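Local coordinates for protein putative transcription regulator (Lactobacillus plantarum, PDB 3K69) that probably binds DNA through a winged helix-turn-helix domain to regulate transcription, as a putative regulator of the iron-dependent regulator family, at residues D26-S31 with Y57-V62. Sequence-based numbering, arbitrary orientation. Where two conformers were deposited one is given.
Sequences DSKVAS and YLTGTV
Lys-28 and Thr-61 meet without any ring or other planar group between them. Instead, the aliphatic part of Lys-28 crosses the Thr-61 side chain at about a right angle, with CD of Lys-28 3.4 Å from OG1 of Thr-61. The 3.0 Å between NZ of Lys-28 and CG2 of Thr-61 is too short to trust, and Thr-61 was deposited in two conformers, so the fine detail of this touch is doubtful.

The water gives firmer evidence. The lysine chain is extended until chi4, where a bend turns NZ to a water 2.6 Å away. That water accepts from Lys-28 NZ and from the backbone N of Thr-61 (3.1 Å), and bonds Thr-59 OG1 at 2.9 Å. The angles at its oxygen run from 103° between Lys-28 NZ and Thr-59 OG1 to 122° between Thr-59 OG1 and Thr-61 N, a shallow pyramid. NZ also bonds Gln-69 OE1, on the strand paired with 59-61.

Val-29 pairs through its backbone with Tyr-68, so the loop ending at Ala-30, the N-cap of helix 31-38, runs beside the two-stranded wing of a winged-helix domain. Shortening Lys-28 to an alanine removes the ammonium group, and the water and Gln-69 OE1 would probably lose that donor while Thr-61 lost its cover. The contact is small, 108 Å² buried, both sides summed. Because the ammonium donates to two neutral oxygens, the water and Gln-69 OE1, and the water bonds both threonines, the join appears chiefly polar and water-mediated.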
loop_
_atom_site.group_PDB
_atom_site.type_symbol
_atom_site.label_atom_id
_atom_site.label_comp_id
_atom_site.label_asym_id
_atom_site.label_seq_id
_atom_site.Cartn_x
_atom_site.Cartn_y
_atom_site.Cartn_z
ATOM N N ASP A 26 -22.419 -13.628 -24.202
ATOM C CA ASP A 26 -23.634 -13.560 -25.024
ATOM C C ASP A 26 -24.700 -12.525 -24.579
ATOM O O ASP A 26 -25.765 -12.485 -25.130
ATOM C CB ASP A 26 -24.296 -14.956 -25.047
ATOM C CG ASP A 26 -24.787 -15.442 -23.614
ATOM O OD1 ASP A 26 -24.438 -14.841 -22.544
ATOM O OD2 ASP A 26 -25.546 -16.449 -23.558
ATOM N N SER A 27 -24.409 -11.703 -23.585
ATOM C CA SER A 27 -25.413 -10.944 -22.858
ATOM C C SER A 27 -24.922 -9.556 -22.625
ATOM O O SER A 27 -23.723 -9.330 -22.440
ATOM C CB SER A 27 -25.615 -11.553 -21.466
ATOM O OG SER A 27 -26.341 -12.745 -21.560
ATOM N N LYS A 28 -25.862 -8.633 -22.613
ATOM C CA LYS A 28 -25.673 -7.362 -21.959
ATOM C C LYS A 28 -26.119 -7.504 -20.503
ATOM O O LYS A 28 -27.172 -8.082 -20.192
ATOM C CB LYS A 28 -26.389 -6.256 -22.719
ATOM C CG LYS A 28 -25.735 -6.082 -24.089
ATOM C CD LYS A 28 -26.384 -5.039 -24.909
ATOM C CE LYS A 28 -25.764 -4.994 -26.271
ATOM N NZ LYS A 28 -24.364 -4.537 -26.190
ATOM N N VAL A 29 -25.277 -7.008 -19.620
ATOM C CA VAL A 29 -25.483 -7.122 -18.192
ATOM C C VAL A 29 -25.594 -5.723 -17.591
ATOM O O VAL A 29 -24.628 -4.948 -17.593
ATOM C CB VAL A 29 -24.317 -7.901 -17.541
ATOM C CG1 VAL A 29 -24.548 -8.066 -16.035
ATOM C CG2 VAL A 29 -24.125 -9.285 -18.251
ATOM N N ALA A 30 -26.761 -5.423 -17.049
ATOM C CA ALA A 30 -26.989 -4.139 -16.403
ATOM C C ALA A 30 -26.276 -4.072 -15.055
ATOM O O ALA A 30 -25.898 -5.107 -14.491
ATOM C CB ALA A 30 -28.467 -3.915 -16.245
ATOM N N SER A 31 -26.105 -2.851 -14.531
ATOM C CA SER A 31 -25.488 -2.604 -13.228
ATOM C C SER A 31 -26.113 -3.404 -12.112
ATOM O O SER A 31 -25.433 -3.833 -11.196
ATOM C CB SER A 31 -25.614 -1.095 -12.830
ATOM O OG SER A 31 -25.103 -0.263 -13.858
ATOM N N TYR A 57 -12.430 -1.182 -21.903
ATOM C CA TYR A 57 -12.507 -2.559 -21.379
ATOM C C TYR A 57 -13.795 -3.261 -21.757
ATOM O O TYR A 57 -13.796 -4.467 -21.980
ATOM C CB TYR A 57 -12.350 -2.632 -19.843
ATOM C CG TYR A 57 -10.945 -2.346 -19.368
ATOM C CD1 TYR A 57 -10.507 -1.046 -19.150
ATOM C CD2 TYR A 57 -10.068 -3.379 -19.101
ATOM C CE1 TYR A 57 -9.182 -0.794 -18.706
ATOM C CE2 TYR A 57 -8.754 -3.143 -18.686
ATOM C CZ TYR A 57 -8.310 -1.841 -18.512
ATOM O OH TYR A 57 -7.034 -1.637 -18.046
ATOM N N LEU A 58 -14.879 -2.486 -21.825
ATOM C CA LEU A 58 -16.237 -2.977 -21.875
ATOM C C LEU A 58 -16.987 -2.111 -22.866
ATOM O O LEU A 58 -16.692 -0.927 -22.979
ATOM C CB LEU A 58 -16.916 -2.802 -20.508
ATOM C CG LEU A 58 -16.328 -3.403 -19.271
ATOM C CD1 LEU A 58 -17.196 -3.089 -18.052
ATOM C CD2 LEU A 58 -16.165 -4.904 -19.509
ATOM N N THR A 59 -17.922 -2.704 -23.597
ATOM C CA THR A 59 -18.943 -1.929 -24.295
ATOM C C THR A 59 -20.113 -1.630 -23.338
ATOM O O THR A 59 -20.285 -2.300 -22.339
ATOM C CB THR A 59 -19.495 -2.643 -25.545
ATOM O OG1 THR A 59 -20.243 -3.783 -25.129
ATOM C CG2 THR A 59 -18.357 -3.039 -26.498
ATOM N N GLY A 60 -20.903 -0.604 -23.644
ATOM C CA GLY A 60 -21.956 -0.165 -22.735
ATOM C C GLY A 60 -23.175 0.504 -23.370
ATOM O O GLY A 60 -23.330 1.706 -23.245
ATOM N N THR A 61 -24.046 -0.293 -23.991
ATOM C CA THR A 61 -25.272 0.208 -24.594
ATOM C C THR A 61 -26.263 0.639 -23.510
ATOM O O THR A 61 -26.440 -0.034 -22.490
ATOM C CB THR A 61 -25.956 -0.826 -25.523
ATOM O OG1 THR A 61 -26.790 -1.710 -24.762
ATOM C CG2 THR A 61 -24.924 -1.629 -26.304
ATOM N N VAL A 62 -26.894 1.772 -23.742
ATOM C CA VAL A 62 -27.863 2.355 -22.809
ATOM C C VAL A 62 -29.300 2.022 -23.221
ATOM O O VAL A 62 -29.648 2.024 -24.412
ATOM C CB VAL A 62 -27.664 3.880 -22.723
ATOM C CG1 VAL A 62 -28.669 4.521 -21.764
ATOM C CG2 VAL A 62 -26.204 4.199 -22.336
HETATM O O HOH W 1 -23.030 -3.176 -24.429
#